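Peptidoglycan N-acetylglucosamine deacetylase (Bacillus cereus, PDB 4L1G) removes acetyl groups from N-acetylglucosamine residues of bacterial peptidoglycan in a zinc-dependent hydrolysis, and also acts on soluble chitin substrates. Local coordinates at residues A[79-84]-A[223-228]. Residues are numbered along the deposited sequence; the frame is centred on the assembly and turned at random.
Sequences FDDGPD and LQHSTP. With ACT (acetate ion), chain F.
The C-terminal ends of parallel strands 74-80 and 221-225 form part of the zinc-dependent active site here, with Asp-80 bridged to His-225 in the sheet and Asp-81 meeting Thr-227 just beyond it. Two backbone bonds set the register: Asp-80 N donates to Gln-224 O (2.9 Å), and Ser-226 N reaches Asp-80 O (2.8 Å) in an almost straight line, 179° at the hydrogen. Asp-80 and His-225 therefore project from the same face; the imidazole CD2 packs 3.6 Å from Asp-80 CB, while Leu-223 CD1 lies against the carboxylate, whose OD1 forms a salt bridge with Arg-169. His-225 NE2 donates to OXT (2.9 Å) of an acetate, probably from the crystallisation liquor, that lies at the ring edge and is also bonded by Tyr-172 N. Beyond the strand, Asp-81 CB points toward 223-228, and with CG anti to its own carbonyl carbon (chi1 -56°) OD2 accepts Thr-227 OG1 (2.8 Å) through the anti lone pair, a second-shell bond that should help orient this zinc ligand beside His-131 and His-135. On the other face, Phe-79 CE2 lies 3.4 Å from Gln-224 OE1, ring and amide planes 39° apart; the amide NE2 is hydrogen-bonded to Ser-235 OG. One water links Phe-79 O, Gly-82 N and Ser-226 OG. Such strand-end clustering of a zinc-binding Asp-His-His triad with the predicted base Asp-80 and acid His-225 is characteristic of the NodB-type polysaccharide deacetylase barrel.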
loop_
_atom_site.group_PDB
_atom_site.type_symbol
_atom_site.label_atom_id
_atom_site.label_comp_id
_atom_site.label_asym_id
_atom_site.label_seq_id
_atom_site.Cartn_x
_atom_site.Cartn_y
_atom_site.Cartn_z
ATOM N N PHE A 79 -2.459 1.397 2.336
ATOM C CA PHE A 79 -2.034 2.057 3.568
ATOM C C PHE A 79 -0.573 1.739 3.891
ATOM O O PHE A 79 -0.178 0.573 3.938
ATOM C CB PHE A 79 -2.941 1.643 4.731
ATOM C CG PHE A 79 -4.400 1.938 4.502
ATOM C CD1 PHE A 79 -5.225 1.001 3.897
ATOM C CD2 PHE A 79 -4.946 3.148 4.892
ATOM C CE1 PHE A 79 -6.569 1.268 3.683
ATOM C CE2 PHE A 79 -6.289 3.422 4.682
ATOM C CZ PHE A 79 -7.101 2.480 4.075
ATOM N N ASP A 80 0.222 2.782 4.122
ATOM C CA ASP A 80 1.663 2.634 4.324
ATOM C C ASP A 80 2.100 2.769 5.779
ATOM O O ASP A 80 1.422 3.413 6.582
ATOM C CB ASP A 80 2.418 3.669 3.490
ATOM C CG ASP A 80 2.539 3.274 2.036
ATOM O OD1 ASP A 80 1.959 2.241 1.642
ATOM O OD2 ASP A 80 3.217 4.006 1.284
ATOM N N ASP A 81 3.237 2.143 6.091
ATOM C CA ASP A 81 3.986 2.328 7.345
ATOM C C ASP A 81 3.491 1.537 8.556
ATOM O O ASP A 81 4.045 1.663 9.648
ATOM C CB ASP A 81 4.135 3.812 7.709
ATOM C CG ASP A 81 4.786 4.620 6.610
ATOM O OD1 ASP A 81 5.426 4.011 5.727
ATOM O OD2 ASP A 81 4.660 5.864 6.633
ATOM N N GLY A 82 2.463 0.720 8.364
ATOM C CA GLY A 82 1.937 -0.086 9.451
ATOM C C GLY A 82 2.834 -1.265 9.782
ATOM O O GLY A 82 3.855 -1.474 9.125
ATOM N N PRO A 83 2.461 -2.043 10.812
ATOM C CA PRO A 83 1.290 -1.791 11.653
ATOM C C PRO A 83 1.606 -0.816 12.777
ATOM O O PRO A 83 2.769 -0.483 12.997
ATOM C CB PRO A 83 1.003 -3.168 12.247
ATOM C CG PRO A 83 2.347 -3.782 12.374
ATOM C CD PRO A 83 3.122 -3.312 11.166
ATOM N N ASP A 84 0.572 -0.362 13.472
ATOM C CA ASP A 84 0.749 0.438 14.675
ATOM C C ASP A 84 -0.356 0.090 15.662
ATOM O O ASP A 84 -1.231 -0.718 15.358
ATOM C CB ASP A 84 0.724 1.932 14.354
ATOM C CG ASP A 84 -0.672 2.445 14.066
ATOM O OD1 ASP A 84 -1.081 3.442 14.699
ATOM O OD2 ASP A 84 -1.357 1.856 13.206
ATOM N N LEU A 223 -3.311 6.530 -1.864
ATOM C CA LEU A 223 -2.296 6.414 -0.817
ATOM C C LEU A 223 -2.730 7.035 0.507
ATOM O O LEU A 223 -2.992 8.236 0.590
ATOM C CB LEU A 223 -0.976 7.051 -1.258
ATOM C CG LEU A 223 0.104 7.126 -0.171
ATOM C CD1 LEU A 223 0.610 5.738 0.192
ATOM C CD2 LEU A 223 1.259 8.024 -0.588
ATOM N N GLN A 224 -2.795 6.203 1.541
ATOM C CA GLN A 224 -2.990 6.676 2.905
ATOM C C GLN A 224 -1.934 6.058 3.822
ATOM O O GLN A 224 -1.179 5.179 3.402
ATOM C CB GLN A 224 -4.397 6.345 3.398
ATOM C CG GLN A 224 -5.473 7.236 2.810
ATOM C CD GLN A 224 -6.867 6.763 3.146
ATOM O OE1 GLN A 224 -7.360 5.793 2.568
ATOM N NE2 GLN A 224 -7.514 7.443 4.086
ATOM N N HIS A 225 -1.879 6.518 5.068
ATOM C CA HIS A 225 -0.863 6.046 6.003
ATOM C C HIS A 225 -1.451 5.546 7.318
ATOM O O HIS A 225 -2.503 6.003 7.759
ATOM C CB HIS A 225 0.163 7.150 6.291
ATOM C CG HIS A 225 1.010 7.515 5.112
ATOM N ND1 HIS A 225 0.637 8.471 4.192
ATOM C CD2 HIS A 225 2.215 7.049 4.702
ATOM C CE1 HIS A 225 1.573 8.579 3.266
ATOM N NE2 HIS A 225 2.542 7.727 3.552
ATOM N N SER A 226 -0.756 4.596 7.936
ATOM C CA SER A 226 -1.070 4.165 9.290
ATOM C C SER A 226 0.219 4.150 10.106
ATOM O O SER A 226 0.512 3.189 10.815
ATOM C CB SER A 226 -1.740 2.788 9.292
ATOM O OG SER A 226 -0.957 1.836 8.594
ATOM N N THR A 227 0.980 5.234 9.988
ATOM C CA THR A 227 2.277 5.373 10.640
ATOM C C THR A 227 2.127 5.577 12.144
ATOM O O THR A 227 1.318 6.398 12.579
ATOM C CB THR A 227 3.042 6.588 10.071
ATOM O OG1 THR A 227 2.904 6.629 8.644
ATOM C CG2 THR A 227 4.515 6.524 10.438
ATOM N N PRO A 228 2.905 4.825 12.943
ATOM C CA PRO A 228 2.954 5.025 14.396
ATOM C C PRO A 228 3.266 6.477 14.746
ATOM O O PRO A 228 4.216 7.048 14.209
ATOM C CB PRO A 228 4.112 4.125 14.830
ATOM C CG PRO A 228 4.140 3.040 13.819
ATOM C CD PRO A 228 3.723 3.676 12.515
HETATM C C ACT F . 5.593 6.453 1.538
HETATM O O ACT F . 6.442 7.292 1.906
HETATM O OXT ACT F . 4.683 6.207 2.356
HETATM C CH3 ACT F . 5.662 5.781 0.196
HETATM O O HOH W 1 0.344 0.069 6.615
#